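Local coordinates for protein 2-aminomuconate 6-semialdehyde dehydrogenase (Burkholderia cenocepacia, PDB 4U3W) that probably oxidises 2-aminomuconate 6-semialdehyde to 2-aminomuconate with NAD+, as an enzyme of the aldehyde dehydrogenase family, at residues Q22-Y27 with A51-A56; D100-A105 with A205-E210. All coordinates share one frame; numbering follows the deposited sequence.

Interaction 1 (Q22-Y27 with A51-A56); sequences QLLRHY and ADVCEA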
loop_
_atom_site.group_PDB
_atom_site.type_symbol
_atom_site.label_atom_id
_atom_site.label_comp_id
_atom_site.label_asym_id
_atom_site.label_seq_id
_atom_site.Cartn_x
_atom_site.Cartn_y
_atom_site.Cartn_z
ATOM N N GLN A 22 32.845 15.483 36.875
ATOM C CA GLN A 22 32.193 15.462 35.587
ATOM C C GLN A 22 30.814 16.020 35.862
ATOM O O GLN A 22 30.121 15.546 36.777
ATOM C CB GLN A 22 32.103 14.057 34.958
ATOM C CG GLN A 22 31.592 14.148 33.474
ATOM C CD GLN A 22 31.402 12.808 32.714
ATOM O OE1 GLN A 22 31.234 11.724 33.293
ATOM N NE2 GLN A 22 31.422 12.907 31.392
ATOM N N LEU A 23 30.398 17.009 35.075
ATOM C CA LEU A 23 29.057 17.555 35.241
ATOM C C LEU A 23 28.338 17.318 33.933
ATOM O O LEU A 23 28.821 17.751 32.884
ATOM C CB LEU A 23 29.087 19.065 35.581
ATOM C CG LEU A 23 27.746 19.796 35.765
ATOM C CD1 LEU A 23 27.086 19.252 37.031
ATOM C CD2 LEU A 23 27.911 21.381 35.885
ATOM N N LEU A 24 27.197 16.633 34.014
ATOM C CA LEU A 24 26.348 16.361 32.859
ATOM C C LEU A 24 25.279 17.445 32.774
ATOM O O LEU A 24 24.410 17.574 33.665
ATOM C CB LEU A 24 25.710 14.969 32.942
ATOM C CG LEU A 24 26.705 13.784 33.029
ATOM C CD1 LEU A 24 25.967 12.439 32.996
ATOM C CD2 LEU A 24 27.695 13.811 31.881
ATOM N N ARG A 25 25.382 18.215 31.704
ATOM C CA ARG A 25 24.533 19.377 31.456
ATOM C C ARG A 25 23.387 19.068 30.483
ATOM O O ARG A 25 23.438 18.059 29.727
ATOM C CB ARG A 25 25.407 20.527 30.915
ATOM C CG ARG A 25 26.462 21.080 31.927
ATOM C CD ARG A 25 27.354 22.128 31.224
ATOM N NE ARG A 25 28.396 22.665 32.108
ATOM C CZ ARG A 25 29.564 22.071 32.329
ATOM N NH1 ARG A 25 29.850 20.916 31.702
ATOM N NH2 ARG A 25 30.462 22.648 33.147
ATOM N N HIS A 26 22.335 19.892 30.558
ATOM C CA HIS A 26 21.265 19.917 29.590
ATOM C C HIS A 26 21.820 20.430 28.265
ATOM O O HIS A 26 22.869 21.082 28.236
ATOM C CB HIS A 26 20.086 20.830 30.038
ATOM C CG HIS A 26 19.739 20.667 31.480
ATOM N ND1 HIS A 26 19.180 19.515 31.987
ATOM C CD2 HIS A 26 19.926 21.517 32.539
ATOM C CE1 HIS A 26 19.058 19.642 33.311
ATOM N NE2 HIS A 26 19.467 20.864 33.660
ATOM N N TYR A 27 21.096 20.177 27.185
ATOM C CA TYR A 27 21.470 20.740 25.881
ATOM C C TYR A 27 20.254 21.447 25.342
ATOM O O TYR A 27 19.268 20.806 24.987
ATOM C CB TYR A 27 21.961 19.663 24.902
ATOM C CG TYR A 27 22.422 20.239 23.557
ATOM C CD1 TYR A 27 23.644 20.892 23.450
ATOM C CD2 TYR A 27 21.651 20.099 22.403
ATOM C CE1 TYR A 27 24.087 21.436 22.208
ATOM C CE2 TYR A 27 22.074 20.675 21.117
ATOM C CZ TYR A 27 23.307 21.332 21.066
ATOM O OH TYR A 27 23.798 21.877 19.903
ATOM N N ALA A 51 29.479 10.805 38.163
ATOM C CA ALA A 51 29.259 12.191 37.741
ATOM C C ALA A 51 28.217 12.860 38.586
ATOM O O ALA A 51 27.469 12.190 39.335
ATOM C CB ALA A 51 28.792 12.228 36.242
ATOM N N ASP A 52 28.156 14.186 38.472
ATOM C CA ASP A 52 26.975 14.940 38.905
ATOM C C ASP A 52 26.131 15.306 37.672
ATOM O O ASP A 52 26.673 15.634 36.636
ATOM C CB ASP A 52 27.357 16.220 39.643
ATOM C CG ASP A 52 28.169 15.950 40.895
ATOM O OD1 ASP A 52 27.591 15.407 41.863
ATOM O OD2 ASP A 52 29.381 16.252 40.880
ATOM N N VAL A 53 24.814 15.286 37.842
ATOM C CA VAL A 53 23.858 15.470 36.751
ATOM C C VAL A 53 23.020 16.684 37.106
ATOM O O VAL A 53 22.501 16.780 38.237
ATOM C CB VAL A 53 22.934 14.242 36.595
ATOM C CG1 VAL A 53 22.140 14.326 35.300
ATOM C CG2 VAL A 53 23.753 12.899 36.609
ATOM N N CYS A 54 22.878 17.620 36.180
ATOM C CA CYS A 54 22.029 18.779 36.456
ATOM C C CYS A 54 20.547 18.382 36.494
ATOM O O CYS A 54 20.082 17.549 35.711
ATOM C CB CYS A 54 22.260 19.862 35.381
ATOM S SG CYS A 54 23.928 20.518 35.476
ATOM N N GLU A 55 19.766 19.047 37.321
ATOM C CA GLU A 55 18.330 18.742 37.419
ATOM C C GLU A 55 17.456 19.856 36.844
ATOM O O GLU A 55 17.447 20.996 37.402
ATOM C CB GLU A 55 17.972 18.538 38.892
ATOM C CG GLU A 55 16.487 18.340 39.174
ATOM C CD GLU A 55 16.032 16.883 38.886
ATOM O OE1 GLU A 55 16.767 15.915 39.196
ATOM O OE2 GLU A 55 14.958 16.736 38.294
ATOM N N ALA A 56 16.685 19.594 35.793
ATOM C CA ALA A 56 15.895 20.713 35.191
ATOM C C ALA A 56 14.591 21.033 35.968
ATOM O O ALA A 56 13.761 20.139 36.201
ATOM C CB ALA A 56 15.549 20.394 33.733
#
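The tip of the His26 imidazole reaches Cys54 and Ala56, in a short parallel strand pairing of the small N-terminal sheet of this aldehyde dehydrogenase. Strands 23-28 and 49-54 are the two inner strands of that four-stranded mixed sheet. Three backbone hydrogen bonds join the segments, each accepted nearly along the C=O axis. Asp52 N donates to Gln22 O at 2.9 Å. Leu24 N donates to Asp52 O, and Cys54 N to Leu24 O. The last two are almost straight, at 171° and 172°. Leu23 and Asp52 share one face of the sheet, Leu24 and Val53 the other. On the first face, Leu23 has CG anti to its backbone N, and its CD1 rests on Cys54 SG at 3.7 Å. On the second, Leu24 CG sits against Ala51 CB at 4.1 Å, and its side chain also reaches Pro202 and Ser203. His26 ND1 accepts from the backbone N of His226, and NE2 is hydrogen-bonded to Ser35 OG. His26 CG lies beside the backbone N. The His26 ring tip thus points at the other segment, with NE2 3.4 Å from Cys54 CB and CE1 3.6 Å from Ala56 CB.

Interaction 2 (D100-A105 with A205-E210); sequences DEFVAA and ATLLAE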
loop_
_atom_site.group_PDB
_atom_site.type_symbol
_atom_site.label_atom_id
_atom_site.label_comp_id
_atom_site.label_asym_id
_atom_site.label_seq_id
_atom_site.Cartn_x
_atom_site.Cartn_y
_atom_site.Cartn_z
ATOM N N ASP A 100 33.490 3.731 20.477
ATOM C CA ASP A 100 34.006 3.227 21.748
ATOM C C ASP A 100 33.631 4.094 22.969
ATOM O O ASP A 100 33.452 3.575 24.070
ATOM C CB ASP A 100 35.521 3.069 21.689
ATOM C CG ASP A 100 35.951 1.911 20.789
ATOM O OD1 ASP A 100 35.092 1.130 20.320
ATOM O OD2 ASP A 100 37.165 1.767 20.561
ATOM N N GLU A 101 33.570 5.408 22.804
ATOM C CA GLU A 101 33.082 6.269 23.873
ATOM C C GLU A 101 31.638 5.963 24.232
ATOM O O GLU A 101 31.266 6.049 25.382
ATOM C CB GLU A 101 33.151 7.754 23.470
ATOM C CG GLU A 101 34.513 8.385 23.520
ATOM C CD GLU A 101 34.436 9.853 23.164
ATOM O OE1 GLU A 101 33.996 10.647 24.021
ATOM O OE2 GLU A 101 34.762 10.207 22.016
ATOM N N PHE A 102 30.792 5.744 23.222
ATOM C CA PHE A 102 29.383 5.472 23.483
ATOM C C PHE A 102 29.260 4.186 24.252
ATOM O O PHE A 102 28.509 4.096 25.226
ATOM C CB PHE A 102 28.584 5.398 22.171
ATOM C CG PHE A 102 28.054 6.742 21.725
ATOM C CD1 PHE A 102 28.833 7.612 20.958
ATOM C CD2 PHE A 102 26.785 7.156 22.121
ATOM C CE1 PHE A 102 28.342 8.869 20.611
ATOM C CE2 PHE A 102 26.283 8.438 21.774
ATOM C CZ PHE A 102 27.046 9.273 21.020
ATOM N N VAL A 103 30.035 3.189 23.821
ATOM C CA VAL A 103 30.080 1.911 24.513
ATOM C C VAL A 103 30.463 2.092 25.964
ATOM O O VAL A 103 29.804 1.563 26.858
ATOM C CB VAL A 103 31.066 0.936 23.796
ATOM C CG1 VAL A 103 31.270 -0.348 24.627
ATOM C CG2 VAL A 103 30.493 0.594 22.402
ATOM N N ALA A 104 31.520 2.841 26.233
ATOM C CA ALA A 104 32.005 2.973 27.616
ATOM C C ALA A 104 30.998 3.721 28.534
ATOM O O ALA A 104 30.856 3.391 29.703
ATOM C CB ALA A 104 33.360 3.696 27.623
ATOM N N ALA A 105 30.312 4.722 27.979
ATOM C CA ALA A 105 29.285 5.471 28.710
ATOM C C ALA A 105 28.116 4.532 29.056
ATOM O O ALA A 105 27.649 4.499 30.182
ATOM C CB ALA A 105 28.787 6.660 27.858
ATOM N N ALA A 205 22.946 9.468 26.369
ATOM C CA ALA A 205 22.123 10.557 25.793
ATOM C C ALA A 205 22.889 11.903 25.745
ATOM O O ALA A 205 22.738 12.687 24.804
ATOM C CB ALA A 205 20.807 10.711 26.605
ATOM N N THR A 206 23.729 12.162 26.749
ATOM C CA THR A 206 24.524 13.376 26.737
ATOM C C THR A 206 25.554 13.328 25.583
ATOM O O THR A 206 25.765 14.347 24.897
ATOM C CB THR A 206 25.251 13.625 28.096
ATOM O OG1 THR A 206 24.290 13.571 29.170
ATOM C CG2 THR A 206 25.908 15.063 28.112
ATOM N N LEU A 207 26.158 12.157 25.341
ATOM C CA LEU A 207 27.082 12.027 24.207
ATOM C C LEU A 207 26.336 12.239 22.926
ATOM O O LEU A 207 26.867 12.837 21.945
ATOM C CB LEU A 207 27.750 10.623 24.216
ATOM C CG LEU A 207 28.755 10.417 25.350
ATOM C CD1 LEU A 207 29.413 9.048 25.206
ATOM C CD2 LEU A 207 29.793 11.508 25.246
ATOM N N LEU A 208 25.090 11.759 22.891
ATOM C CA LEU A 208 24.277 11.986 21.666
ATOM C C LEU A 208 24.067 13.512 21.416
ATOM O O LEU A 208 24.169 14.012 20.269
ATOM C CB LEU A 208 22.935 11.254 21.745
ATOM C CG LEU A 208 22.020 11.398 20.503
ATOM C CD1 LEU A 208 22.728 10.803 19.271
ATOM C CD2 LEU A 208 20.663 10.677 20.677
ATOM N N ALA A 209 23.793 14.258 22.481
ATOM C CA ALA A 209 23.718 15.712 22.353
ATOM C C ALA A 209 25.017 16.310 21.791
ATOM O O ALA A 209 24.946 17.208 20.976
ATOM C CB ALA A 209 23.392 16.375 23.772
ATOM N N GLU A 210 26.187 15.832 22.252
ATOM C CA GLU A 210 27.467 16.317 21.709
ATOM C C GLU A 210 27.579 16.051 20.214
ATOM O O GLU A 210 28.100 16.888 19.435
ATOM C CB GLU A 210 28.654 15.637 22.428
ATOM C CG GLU A 210 28.710 16.000 23.897
ATOM C CD GLU A 210 29.897 15.400 24.629
ATOM O OE1 GLU A 210 30.854 14.942 23.965
ATOM O OE2 GLU A 210 29.889 15.415 25.887
#
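One face of the Phe102 ring carries Leu207 CB, and at the ring edge, in plane, lies Leu208 CA. Leu207 CB is 3.9 Å from the centroid of the Phe102 ring, 26° off the normal, which makes a CH-pi contact. It is offset toward the rim, so Phe102 CZ is the nearest ring atom, 3.5 Å from Leu207 CB. Phe102 CE2 is 3.6 Å from Leu207 CB. Phe102 and Leu207 point in opposite directions and slide past each other. Each thereby reaches the backbone of the other helix. The Phe102 tip meets the main chain at the Leu207-Leu208 link, with CZ 3.6 Å from Leu207 C. Leu207 has CG anti to its carbonyl carbon (chi1 -70°) and an extended chi2. Leu207 CD1 reaches Glu101 O at 3.5 Å and Ala105 CB at 3.6 Å. This methyl fits between successive turns of helix 99-110, where Glu101 O also accepts the helical bond from Ala105 N. The contact is apolar at its centre. Toward the more exposed side, Glu101 and Glu210 bring their OE1 atoms to 5.3 Å. Arg98 forms salt bridges to both, which probably offsets their repulsion. The two segments run nearly antiparallel, at 155°, with axes 10.1 Å apart. Helix 203-214 makes the beta-alpha-beta crossover between parallel strands 192-196 and 222-224, consistent with the family's Rossmann-like nucleotide-binding domain. Leu208 also packs on Phe179 and Thr180 of helix 175-188. Phe102 continues onto Leu176 of that helix and Ile122 of helix 114-138. Ala205 and Ala209 turn away from helix 99-110, onto strand 222-224.

Helix 203-214 connects the two contacts, whose centres are 14 Å apart. In interaction 2 it meets helix 99-110 through Leu207. Other residues of the same helix meet the strand of interaction 1. Tyr27 CB packs on Ala209 CB at 3.8 Å, and Arg25 O lies 4.2 Å from Thr206 CG2. His226 adds a polar tie, since its backbone N bonds His26 and its NE2 bonds Thr206 OG1. The small N-terminal sheet is thus seated on a helix that itself packs on strand 222-224 of the eight-stranded sheet. A bound magnesium ion lies about 9 Å from the Val53 side chain; the Ala105 side chain is about 13 Å from a bound magnesium.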